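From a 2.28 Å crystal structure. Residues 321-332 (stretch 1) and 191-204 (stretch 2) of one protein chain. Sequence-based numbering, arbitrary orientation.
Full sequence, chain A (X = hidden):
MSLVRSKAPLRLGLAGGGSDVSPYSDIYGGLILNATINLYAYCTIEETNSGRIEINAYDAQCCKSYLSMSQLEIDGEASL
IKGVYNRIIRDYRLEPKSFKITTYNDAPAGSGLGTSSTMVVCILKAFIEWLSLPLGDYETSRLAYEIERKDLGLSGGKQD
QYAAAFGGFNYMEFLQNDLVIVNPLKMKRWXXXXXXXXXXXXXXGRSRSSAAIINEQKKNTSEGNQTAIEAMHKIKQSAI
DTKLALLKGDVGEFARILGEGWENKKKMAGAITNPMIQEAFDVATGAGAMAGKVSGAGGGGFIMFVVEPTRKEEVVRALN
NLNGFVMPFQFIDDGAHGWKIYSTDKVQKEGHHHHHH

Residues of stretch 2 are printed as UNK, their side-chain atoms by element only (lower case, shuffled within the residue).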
# COMPACT_ATOMS: atom_id res chain seq x y z
N ASN A 321 34.19 14.57 -2.95
CA ASN A 321 35.42 15.35 -2.99
C ASN A 321 35.35 16.46 -1.95
O ASN A 321 36.26 17.27 -1.84
CB ASN A 321 35.65 15.96 -4.38
CG ASN A 321 36.46 15.05 -5.29
OD1 ASN A 321 37.46 14.46 -4.86
ND2 ASN A 321 36.06 14.95 -6.55
N LEU A 322 34.25 16.48 -1.20
CA LEU A 322 34.07 17.46 -0.15
C LEU A 322 34.57 16.86 1.15
O LEU A 322 35.13 15.76 1.16
CB LEU A 322 32.59 17.86 -0.02
CG LEU A 322 32.13 19.08 -0.83
CD1 LEU A 322 32.55 18.94 -2.29
CD2 LEU A 322 30.61 19.21 -0.72
N ASN A 323 34.35 17.57 2.25
CA ASN A 323 34.81 17.11 3.55
C ASN A 323 33.96 16.00 4.15
O ASN A 323 34.31 15.42 5.18
CB ASN A 323 34.89 18.30 4.51
CG ASN A 323 35.59 17.95 5.81
OD1 ASN A 323 36.63 17.28 5.81
ND2 ASN A 323 35.02 18.40 6.92
N GLY A 324 32.84 15.70 3.49
CA GLY A 324 31.96 14.64 3.97
C GLY A 324 31.90 13.47 3.00
O GLY A 324 32.64 13.44 2.01
N PHE A 325 31.02 12.52 3.27
CA PHE A 325 30.88 11.35 2.39
C PHE A 325 29.44 11.09 1.97
O PHE A 325 28.49 11.48 2.65
CB PHE A 325 31.43 10.09 3.07
CG PHE A 325 30.72 9.71 4.35
CD1 PHE A 325 30.90 8.44 4.90
CD2 PHE A 325 29.91 10.62 5.03
CE1 PHE A 325 30.28 8.07 6.09
CE2 PHE A 325 29.28 10.26 6.23
CZ PHE A 325 29.47 8.99 6.76
N VAL A 326 29.29 10.42 0.83
CA VAL A 326 27.97 10.07 0.33
C VAL A 326 27.66 8.66 0.83
O VAL A 326 28.47 7.74 0.69
CB VAL A 326 27.93 10.10 -1.21
CG1 VAL A 326 26.74 9.31 -1.74
CG2 VAL A 326 27.83 11.55 -1.68
N MSE A 327 26.50 8.51 1.45
CA MSE A 327 26.08 7.23 1.99
C MSE A 327 25.18 6.47 1.02
O MSE A 327 24.04 6.87 0.76
CB MSE A 327 25.36 7.44 3.33
CG MSE A 327 24.89 6.16 4.01
SE MSE A 327 26.30 4.86 4.33
CE MSE A 327 26.67 5.23 6.20
N PRO A 328 25.68 5.36 0.45
CA PRO A 328 24.90 4.56 -0.49
C PRO A 328 23.77 3.84 0.25
O PRO A 328 23.96 3.34 1.37
CB PRO A 328 25.94 3.61 -1.06
CG PRO A 328 26.85 3.39 0.10
CD PRO A 328 27.03 4.79 0.63
N PHE A 329 22.61 3.77 -0.38
CA PHE A 329 21.47 3.14 0.26
C PHE A 329 20.52 2.54 -0.76
O PHE A 329 20.62 2.77 -1.96
CB PHE A 329 20.70 4.18 1.08
CG PHE A 329 19.85 5.08 0.23
CD1 PHE A 329 18.51 4.79 0.03
CD2 PHE A 329 20.42 6.15 -0.45
CE1 PHE A 329 17.74 5.55 -0.86
CE2 PHE A 329 19.66 6.92 -1.35
CZ PHE A 329 18.33 6.62 -1.55
N GLN A 330 19.56 1.78 -0.24
CA GLN A 330 18.52 1.17 -1.03
C GLN A 330 17.28 1.16 -0.14
O GLN A 330 17.38 1.04 1.09
CB GLN A 330 18.91 -0.26 -1.42
CG GLN A 330 20.09 -0.33 -2.38
CD GLN A 330 19.82 0.40 -3.68
OE1 GLN A 330 18.86 0.10 -4.39
NE2 GLN A 330 20.66 1.38 -4.00
N PHE A 331 16.11 1.33 -0.75
CA PHE A 331 14.86 1.31 -0.01
C PHE A 331 14.59 -0.13 0.37
O PHE A 331 14.87 -1.04 -0.40
CB PHE A 331 13.73 1.83 -0.89
CG PHE A 331 13.78 3.31 -1.10
CD1 PHE A 331 13.53 4.19 -0.04
CD2 PHE A 331 14.07 3.83 -2.35
CE1 PHE A 331 13.56 5.56 -0.23
CE2 PHE A 331 14.11 5.21 -2.55
CZ PHE A 331 13.85 6.07 -1.49
N ILE A 332 14.06 -0.35 1.57
CA ILE A 332 13.75 -1.71 1.99
C ILE A 332 12.26 -1.71 2.32
O ILE A 332 11.77 -0.80 2.99
CB ILE A 332 14.64 -2.12 3.21
CG1 ILE A 332 14.36 -3.57 3.60
CG2 ILE A 332 14.38 -1.21 4.39
CD1 ILE A 332 14.71 -4.58 2.50
N UNK A 191 9.41 2.12 -9.95
CA UNK A 191 9.37 3.46 -9.36
C UNK A 191 10.46 3.53 -8.28
O UNK A 191 11.18 4.52 -8.15
c UNK A 191 6.94 3.88 -9.83
c UNK A 191 8.04 5.03 -7.88
c UNK A 191 5.53 4.02 -9.30
c UNK A 191 7.98 3.76 -8.72
N UNK A 192 10.58 2.44 -7.53
CA UNK A 192 11.57 2.36 -6.48
C UNK A 192 12.97 2.41 -7.08
O UNK A 192 13.82 3.15 -6.59
c UNK A 192 10.03 1.01 -5.07
c UNK A 192 12.49 0.99 -4.59
c UNK A 192 11.42 1.06 -5.68
N UNK A 193 13.20 1.62 -8.13
CA UNK A 193 14.49 1.63 -8.81
C UNK A 193 14.77 3.01 -9.43
O UNK A 193 15.89 3.52 -9.36
c UNK A 193 14.55 0.57 -9.92
o UNK A 193 15.63 -0.99 -8.48
o UNK A 193 14.12 -1.76 -9.86
c UNK A 193 14.78 -0.82 -9.38
N UNK A 194 13.75 3.61 -10.03
CA UNK A 194 13.92 4.92 -10.63
C UNK A 194 14.28 5.94 -9.57
O UNK A 194 15.16 6.77 -9.77
o UNK A 194 14.45 5.63 -13.42
c UNK A 194 12.65 5.38 -11.35
c UNK A 194 12.80 6.72 -12.06
c UNK A 194 13.78 6.67 -13.23
o UNK A 194 13.88 7.68 -13.96
N UNK A 195 13.58 5.89 -8.43
CA UNK A 195 13.83 6.82 -7.35
C UNK A 195 15.22 6.60 -6.76
O UNK A 195 15.93 7.56 -6.46
c UNK A 195 12.72 7.84 -5.23
c UNK A 195 12.76 6.68 -6.25
c UNK A 195 12.12 9.08 -5.89
c UNK A 195 11.90 7.44 -4.03
N UNK A 196 15.61 5.34 -6.58
CA UNK A 196 16.92 5.04 -6.02
C UNK A 196 18.06 5.55 -6.91
O UNK A 196 19.06 6.05 -6.40
o UNK A 196 16.31 1.08 -3.32
c UNK A 196 16.12 2.98 -4.75
c UNK A 196 17.09 3.54 -5.78
o UNK A 196 16.45 0.72 -5.48
c UNK A 196 16.31 1.49 -4.49
N UNK A 197 17.93 5.44 -8.23
CA UNK A 197 18.99 5.93 -9.11
C UNK A 197 18.95 7.45 -9.27
O UNK A 197 19.86 8.05 -9.85
c UNK A 197 18.92 5.24 -10.47
o UNK A 197 17.68 5.49 -11.10
N UNK A 198 17.90 8.07 -8.74
CA UNK A 198 17.71 9.51 -8.79
C UNK A 198 18.04 10.17 -7.45
O UNK A 198 17.82 11.37 -7.29
o UNK A 198 15.89 9.39 -10.42
c UNK A 198 16.25 9.84 -9.14
N UNK A 199 18.57 9.42 -6.50
CA UNK A 199 18.88 10.02 -5.20
C UNK A 199 20.26 9.82 -4.62
O UNK A 199 20.89 8.77 -4.77
c UNK A 199 16.53 10.26 -4.27
c UNK A 199 16.24 9.48 -1.44
c UNK A 199 17.86 9.57 -4.16
se UNK A 199 15.22 9.47 -3.09
N UNK A 200 20.73 10.86 -3.93
CA UNK A 200 22.03 10.84 -3.29
C UNK A 200 21.87 11.22 -1.82
O UNK A 200 21.25 12.23 -1.49
c UNK A 200 22.99 11.83 -3.98
c UNK A 200 24.41 11.61 -3.47
c UNK A 200 22.93 11.65 -5.48
N UNK A 201 22.41 10.38 -0.94
CA UNK A 201 22.37 10.61 0.50
C UNK A 201 23.74 11.12 0.92
O UNK A 201 24.73 10.39 0.82
c UNK A 201 20.67 8.97 3.24
c UNK A 201 20.66 9.05 1.72
c UNK A 201 19.73 10.16 1.24
c UNK A 201 22.09 9.31 1.24
N UNK A 202 23.81 12.36 1.39
CA UNK A 202 25.09 12.93 1.78
C UNK A 202 25.14 13.56 3.17
O UNK A 202 24.39 14.49 3.48
c UNK A 202 28.01 13.91 1.19
c UNK A 202 29.23 14.53 1.51
c UNK A 202 26.84 14.65 1.06
c UNK A 202 26.90 16.03 1.25
o UNK A 202 30.45 16.52 2.03
c UNK A 202 28.11 16.66 1.57
c UNK A 202 25.53 13.97 0.74
c UNK A 202 29.26 15.90 1.70
N UNK A 203 26.03 13.05 4.01
CA UNK A 203 26.21 13.56 5.37
C UNK A 203 27.39 14.53 5.36
O UNK A 203 28.19 14.52 4.43
c UNK A 203 25.06 10.57 5.43
c UNK A 203 24.66 11.33 7.66
c UNK A 203 24.06 9.61 5.57
c UNK A 203 23.65 10.38 7.81
c UNK A 203 23.35 9.51 6.77
c UNK A 203 26.49 12.43 6.35
c UNK A 203 25.37 11.43 6.48
N UNK A 204 27.51 15.34 6.40
CA UNK A 204 28.61 16.30 6.48
C UNK A 204 29.67 15.85 7.48
O UNK A 204 29.67 14.70 7.93
c UNK A 204 28.12 17.69 6.87
o UNK A 204 26.98 18.05 6.08
c UNK A 204 29.22 18.72 6.63

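Position 191 carries four carbons, forked at the first, with one arm two carbons long. That branching at CB defines Ile-191; its side chain makes no contact with stretch 1. Position 192 has three carbons, one bearing the other two, and one of these tips approaches the ring of Phe-331. This is Val-192, with CG1 3.9 Å from Phe-331 CD2.

At 193, two carbons end in two oxygens, a short carboxylate, hence Asp-193. At 194 the chain is one carbon longer before its two oxygens, giving Glu-194. Neither touches stretch 1. Position 195 has four carbons forked at the second, one of them close to the Phe-331 ring. The pattern is that of leucine; Leu-195 CD2 lies 3.5 Å from Phe-331 CE2.

Position 196 repeats the three-carbon, two-oxygen pattern, but its CB points toward stretch 1 and one oxygen meets a backbone nitrogen there. It is Glu-196: Phe-331 N donates to Glu-196 OE2 at 2.6 Å, with an N-H...O angle of 156°. The aliphatic part also packs, Glu-196 CG being 3.3 Å from Phe-331 CD2.

Positions 197 and 198 each show one carbon and one oxygen, so both are serines. Both lie outside the contact; Ser-198 OG instead donates to Glu-194 O at 2.8 Å.

Position 199 is an unbranched run of two carbons, selenium and a carbon, reaching the rings of Phe-329 and Phe-331. This identifies selenomethionine, Met-199. Its CE is 3.5 Å from Phe-329 CZ, and its SE sits at the edge of the Phe-331 ring, 4.0 Å from Phe-331 CZ. Position 200 again has one carbon carrying two, one of which meets Val-326: it is Val-200, its CG1 3.7 Å from Val-326 CG1.

Position 201 has four carbons forked at the second, packed against the Phe-329 ring. In this residue, Leu-201, CG is 3.6 Å from Phe-329 CD2, while the backbone O accepts from Met-327 N at 2.7 Å and 149°.

Position 202 has one carbon, then a six-carbon ring bearing an oxygen that lies close to the backbone nitrogen of Gly-324; it is Tyr-202. Gly-324 N donates a weak hydrogen bond to Tyr-202 OH (2.9 Å, 122°), and Val-326 CG2 lies 3.7 Å from Tyr-202 CD1. An ideal CB on Gly-324 would clash with that OH and with the backbone O of 203.

Position 203 has the same ring without oxygen, touching Met-327 and Phe-325, hence Phe-203. Phe-203 CE1 is 3.4 Å from Met-327 CB and Phe-203 CB 3.5 Å from Phe-325 CE2; the two phenylalanine rings are oblique, their planes at 60°. At 204, one carbon carries an oxygen and a carbon: Thr-204, its CB directed away from stretch 1.

The contact buries 895 Å². Val-326 and Tyr-202 form a single backbone bridge, flanked by hydrogen bonds from Met-327 N to Leu-201 O and, less certainly placed, Phe-203 N to Phe-325 O (3.2 Å). Phe-329 packs on Met-199 and Leu-201 of the strand; Phe-331 packs against Val-192, Leu-195 and Glu-196 on the helix, where Glu-196 also accepts from its amide.

Stretch 2, residues 191-204: IVDELESSMVLYFT
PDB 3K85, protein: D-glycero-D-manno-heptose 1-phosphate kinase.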